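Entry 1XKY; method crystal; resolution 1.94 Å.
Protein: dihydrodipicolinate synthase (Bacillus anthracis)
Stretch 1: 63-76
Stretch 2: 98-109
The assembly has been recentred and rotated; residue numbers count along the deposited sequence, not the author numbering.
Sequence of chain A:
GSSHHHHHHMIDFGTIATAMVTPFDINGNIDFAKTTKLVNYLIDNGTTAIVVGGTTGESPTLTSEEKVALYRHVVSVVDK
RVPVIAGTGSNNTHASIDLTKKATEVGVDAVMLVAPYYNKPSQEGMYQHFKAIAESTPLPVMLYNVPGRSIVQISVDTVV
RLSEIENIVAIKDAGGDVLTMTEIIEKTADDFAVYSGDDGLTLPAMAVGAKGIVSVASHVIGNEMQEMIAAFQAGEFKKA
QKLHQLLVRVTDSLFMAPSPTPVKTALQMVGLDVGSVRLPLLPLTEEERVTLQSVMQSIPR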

# COMPACT_ATOMS: atom_id res chain seq x y z
N THR A 63 25.03 17.55 13.84
CA THR A 63 26.35 17.17 13.35
C THR A 63 26.87 16.07 14.25
O THR A 63 26.38 15.89 15.37
N SER A 64 27.88 15.35 13.78
CA SER A 64 28.51 14.30 14.57
C SER A 64 29.05 14.86 15.89
O SER A 64 28.96 14.22 16.93
N GLU A 65 29.58 16.08 15.83
CA GLU A 65 30.16 16.75 16.99
C GLU A 65 29.07 17.10 18.01
O GLU A 65 29.25 16.94 19.20
N GLU A 66 27.93 17.58 17.51
CA GLU A 66 26.74 17.84 18.34
C GLU A 66 26.21 16.58 19.02
O GLU A 66 25.90 16.59 20.22
N LYS A 67 26.14 15.50 18.26
CA LYS A 67 25.69 14.22 18.78
C LYS A 67 26.55 13.79 19.97
O LYS A 67 26.02 13.50 21.03
N VAL A 68 27.87 13.80 19.80
CA VAL A 68 28.81 13.35 20.83
C VAL A 68 28.74 14.24 22.08
O VAL A 68 28.76 13.74 23.19
N ALA A 69 28.66 15.55 21.89
CA ALA A 69 28.47 16.48 23.02
C ALA A 69 27.16 16.19 23.77
O ALA A 69 27.11 16.19 25.00
N LEU A 70 26.10 15.93 23.00
CA LEU A 70 24.80 15.59 23.55
C LEU A 70 24.83 14.28 24.33
O LEU A 70 24.28 14.21 25.44
N TYR A 71 25.47 13.25 23.77
CA TYR A 71 25.62 11.97 24.47
C TYR A 71 26.34 12.19 25.80
O TYR A 71 25.91 11.69 26.85
N ARG A 72 27.45 12.92 25.73
CA ARG A 72 28.31 13.15 26.90
C ARG A 72 27.54 13.87 28.01
O ARG A 72 27.63 13.49 29.17
N HIS A 73 26.78 14.89 27.64
CA HIS A 73 26.00 15.63 28.63
C HIS A 73 24.91 14.78 29.28
O HIS A 73 24.72 14.81 30.50
N VAL A 74 24.21 14.00 28.46
CA VAL A 74 23.14 13.15 28.96
C VAL A 74 23.71 12.06 29.87
O VAL A 74 23.12 11.76 30.91
N VAL A 75 24.85 11.48 29.50
CA VAL A 75 25.53 10.53 30.38
C VAL A 75 25.84 11.17 31.74
O VAL A 75 25.61 10.56 32.79
N SER A 76 26.33 12.40 31.72
CA SER A 76 26.65 13.16 32.94
C SER A 76 25.42 13.39 33.82
O SER A 76 25.45 13.11 35.01
N ASP A 98 32.31 4.60 13.20
CA ASP A 98 32.98 5.75 13.79
C ASP A 98 32.17 6.35 14.94
O ASP A 98 32.69 6.52 16.05
N LEU A 99 30.91 6.68 14.69
CA LEU A 99 30.08 7.34 15.71
C LEU A 99 29.83 6.41 16.90
O LEU A 99 29.72 6.86 18.04
N THR A 100 29.75 5.12 16.64
CA THR A 100 29.55 4.13 17.69
C THR A 100 30.75 4.12 18.64
O THR A 100 30.57 4.07 19.87
N LYS A 101 31.96 4.20 18.09
CA LYS A 101 33.20 4.32 18.88
C LYS A 101 33.16 5.56 19.74
O LYS A 101 33.46 5.51 20.92
N LYS A 102 32.82 6.69 19.13
CA LYS A 102 32.76 7.96 19.84
C LYS A 102 31.74 7.94 20.98
O LYS A 102 32.04 8.40 22.08
N ALA A 103 30.55 7.40 20.73
CA ALA A 103 29.56 7.22 21.79
C ALA A 103 30.09 6.32 22.91
O ALA A 103 29.91 6.62 24.09
N THR A 104 30.75 5.23 22.54
CA THR A 104 31.31 4.30 23.53
C THR A 104 32.32 5.03 24.42
O THR A 104 32.33 4.84 25.65
N GLU A 105 33.15 5.87 23.80
CA GLU A 105 34.18 6.63 24.50
C GLU A 105 33.65 7.63 25.53
O GLU A 105 34.33 7.92 26.51
N VAL A 106 32.45 8.17 25.32
CA VAL A 106 31.86 9.11 26.29
C VAL A 106 30.91 8.45 27.30
O VAL A 106 30.23 9.15 28.04
N GLY A 107 30.86 7.12 27.32
CA GLY A 107 30.24 6.39 28.42
C GLY A 107 28.76 6.06 28.32
O GLY A 107 28.12 5.80 29.35
N VAL A 108 28.21 6.04 27.11
CA VAL A 108 26.82 5.59 26.95
C VAL A 108 26.75 4.10 27.29
O VAL A 108 27.78 3.41 27.34
N ASP A 109 25.55 3.59 27.54
CA ASP A 109 25.38 2.22 28.00
C ASP A 109 25.05 1.24 26.87
O ASP A 109 25.21 0.02 27.03

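At the centre, Leu99 points toward the first helix with chi1 t and chi2 p and enters a hole formed by Ser64, Lys67, Val68 and Tyr71. Its CD1 lies 4.0 Å from Val68 CG2 and 4.1 Å from Tyr71 CE2, while its CD2 is 3.8 Å from Lys67 CD and 3.7 Å from Tyr71 OH. The Lys67 contact is made by a methylene of a side chain that leaves CA with chi1 m and then runs extended, with chi2 to chi4 all t. The two helices that frame this knob, 64-76 and 98-105, run in nearly the same direction, with 28° between their N-to-C axes and a closest approach of 9.5 Å. No direct hydrogen bond joins the stretches, which bury 534 Å² between them, both sides summed.

Tyr71, also directed toward its partner (chi1 m, chi2 -28°), links this knob to the later part of the contact. Its CD2 meets Ala103 CB at 3.8 Å, and its CB lies 3.8 Å from Val106 CG2 and 3.9 Å from Val108 CG1. The approaches of Leu99, Ala103 and Val108 to the ring are oblique.

Val106 is the first residue to leave helical phi/psi, yet it still points inward, with chi1 m, and has 97 Å² covered, the largest such area in the contact. Its CG1 reaches Val68 CG1 at 3.9 Å; Val68 itself points sideways with chi1 t.

Beyond it, Val75 (chi1 t) packs against the turn as well as against a side chain: CG1 is 3.6 Å from Val106 O, and CG2 is 3.7 Å from both Gly107 O and Val108 N and 3.8 Å from Val108 CG1. Gly107 has phi/psi of 90/22, where a CB would jam against the preceding carbonyl O and also lie 3.6 Å from Val75 CG1.

Toward the edge, charged side chains pack against apolar ones. Arg72 (chi1 t, chi2 t, chi3 m) brings NH2 to 3.7 Å from Val106 CG1, a van der Waals contact. Lys102 contributes carbon surface: it starts toward the first helix with chi1 m, placing CB 3.8 Å from Val68 CG2, but its end leads away, and NZ forms a salt bridge with Asp98 OD2 at 3.5 Å.

The same carboxylate oxygen anchors the water-mediated link between the stretches. Ser64, chi1 t, sets OG 3.8 Å from Leu99 CD1 and 2.8 Å from the water O; that water donates to Asp98 OD2, with its O only 2.4 Å from OD2, a notably short separation.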

# COMPACT_ATOMS: atom_id res chain seq x y z
CB THR A 63 27.35 18.33 13.37
OG1 THR A 63 27.64 18.68 14.73
CG2 THR A 63 26.81 19.54 12.63
CB SER A 64 29.62 13.63 13.77
OG SER A 64 30.31 12.69 14.57
CB GLU A 65 30.92 18.01 16.56
CG GLU A 65 32.24 17.73 15.80
CD GLU A 65 32.05 17.18 14.37
OE1 GLU A 65 31.04 17.51 13.70
OE2 GLU A 65 32.93 16.40 13.93
CB GLU A 66 25.64 18.49 17.49
CG GLU A 66 25.89 19.96 17.22
CD GLU A 66 24.86 20.59 16.31
OE1 GLU A 66 24.41 19.95 15.33
OE2 GLU A 66 24.51 21.76 16.56
CB LYS A 67 25.69 13.14 17.69
CG LYS A 67 24.62 13.34 16.63
CD LYS A 67 24.75 12.32 15.52
CE LYS A 67 23.70 12.53 14.47
NZ LYS A 67 23.95 11.74 13.25
CB VAL A 68 30.27 13.27 20.29
CG1 VAL A 68 31.27 12.95 21.43
CG2 VAL A 68 30.38 12.23 19.16
CB ALA A 69 28.48 17.92 22.53
CB LEU A 70 23.74 15.51 22.43
CG LEU A 70 22.29 15.26 22.87
CD1 LEU A 70 21.78 16.39 23.76
CD2 LEU A 70 21.38 15.08 21.65
CB TYR A 71 26.43 10.94 23.67
CG TYR A 71 25.94 10.59 22.28
CD1 TYR A 71 24.59 10.68 21.92
CD2 TYR A 71 26.85 10.15 21.31
CE1 TYR A 71 24.17 10.36 20.62
CE2 TYR A 71 26.43 9.81 20.03
CZ TYR A 71 25.10 9.92 19.68
OH TYR A 71 24.72 9.60 18.39
CB ARG A 72 29.55 13.95 26.49
CG ARG A 72 30.53 14.18 27.60
CD ARG A 72 31.59 15.20 27.20
NE ARG A 72 32.55 14.64 26.25
CZ ARG A 72 32.65 14.97 24.96
NH1 ARG A 72 31.85 15.89 24.41
NH2 ARG A 72 33.58 14.38 24.21
CB HIS A 73 25.36 16.85 27.99
CG HIS A 73 24.56 17.67 28.96
ND1 HIS A 73 25.15 18.46 29.92
CD2 HIS A 73 23.22 17.81 29.13
CE1 HIS A 73 24.21 19.06 30.63
NE2 HIS A 73 23.03 18.68 30.17
CB VAL A 74 22.30 12.55 27.80
CG1 VAL A 74 21.27 11.57 28.33
CG2 VAL A 74 21.62 13.66 26.99
CB VAL A 75 26.83 9.99 29.70
CG1 VAL A 75 27.79 9.36 30.73
CG2 VAL A 75 26.48 9.00 28.60
CB SER A 76 27.29 14.51 32.58
OG SER A 76 27.51 15.29 33.74
CB ASP A 98 33.24 6.84 12.75
CG ASP A 98 34.12 7.95 13.29
OD1 ASP A 98 35.31 7.69 13.58
OD2 ASP A 98 33.61 9.09 13.44
CB LEU A 99 28.75 7.82 15.11
CG LEU A 99 27.83 8.67 15.99
CD1 LEU A 99 28.54 9.93 16.50
CD2 LEU A 99 26.59 9.03 15.22
CB THR A 100 29.25 2.74 17.09
OG1 THR A 100 27.99 2.79 16.40
CG2 THR A 100 29.18 1.66 18.16
CB LYS A 101 34.45 4.40 17.99
CG LYS A 101 34.66 3.25 17.01
CD LYS A 101 35.38 2.06 17.61
CE LYS A 101 35.60 0.97 16.56
NZ LYS A 101 36.43 1.44 15.42
CB LYS A 102 32.48 9.11 18.86
CG LYS A 102 33.68 9.48 18.00
CD LYS A 102 33.26 10.15 16.72
CE LYS A 102 34.39 10.95 16.09
NZ LYS A 102 35.66 10.16 16.05
CB ALA A 103 28.26 6.67 21.23
CB THR A 104 31.98 3.09 22.85
OG1 THR A 104 31.00 2.35 22.11
CG2 THR A 104 32.63 2.16 23.87
CB GLU A 105 35.05 7.39 23.50
CG GLU A 105 35.98 6.53 22.68
CD GLU A 105 36.58 7.29 21.50
OE1 GLU A 105 36.29 8.50 21.34
OE2 GLU A 105 37.35 6.68 20.72
CB VAL A 106 31.16 10.33 25.61
CG1 VAL A 106 32.12 11.03 24.68
CG2 VAL A 106 29.87 9.92 24.88
CB VAL A 108 26.25 5.85 25.52
CG1 VAL A 108 26.36 7.33 25.16
CG2 VAL A 108 26.94 4.97 24.47
CB ASP A 109 24.30 2.18 29.07
CG ASP A 109 24.65 3.05 30.26
OD1 ASP A 109 24.02 4.11 30.42
OD2 ASP A 109 25.58 2.68 31.00
O HOH W 1 31.53 10.17 14.10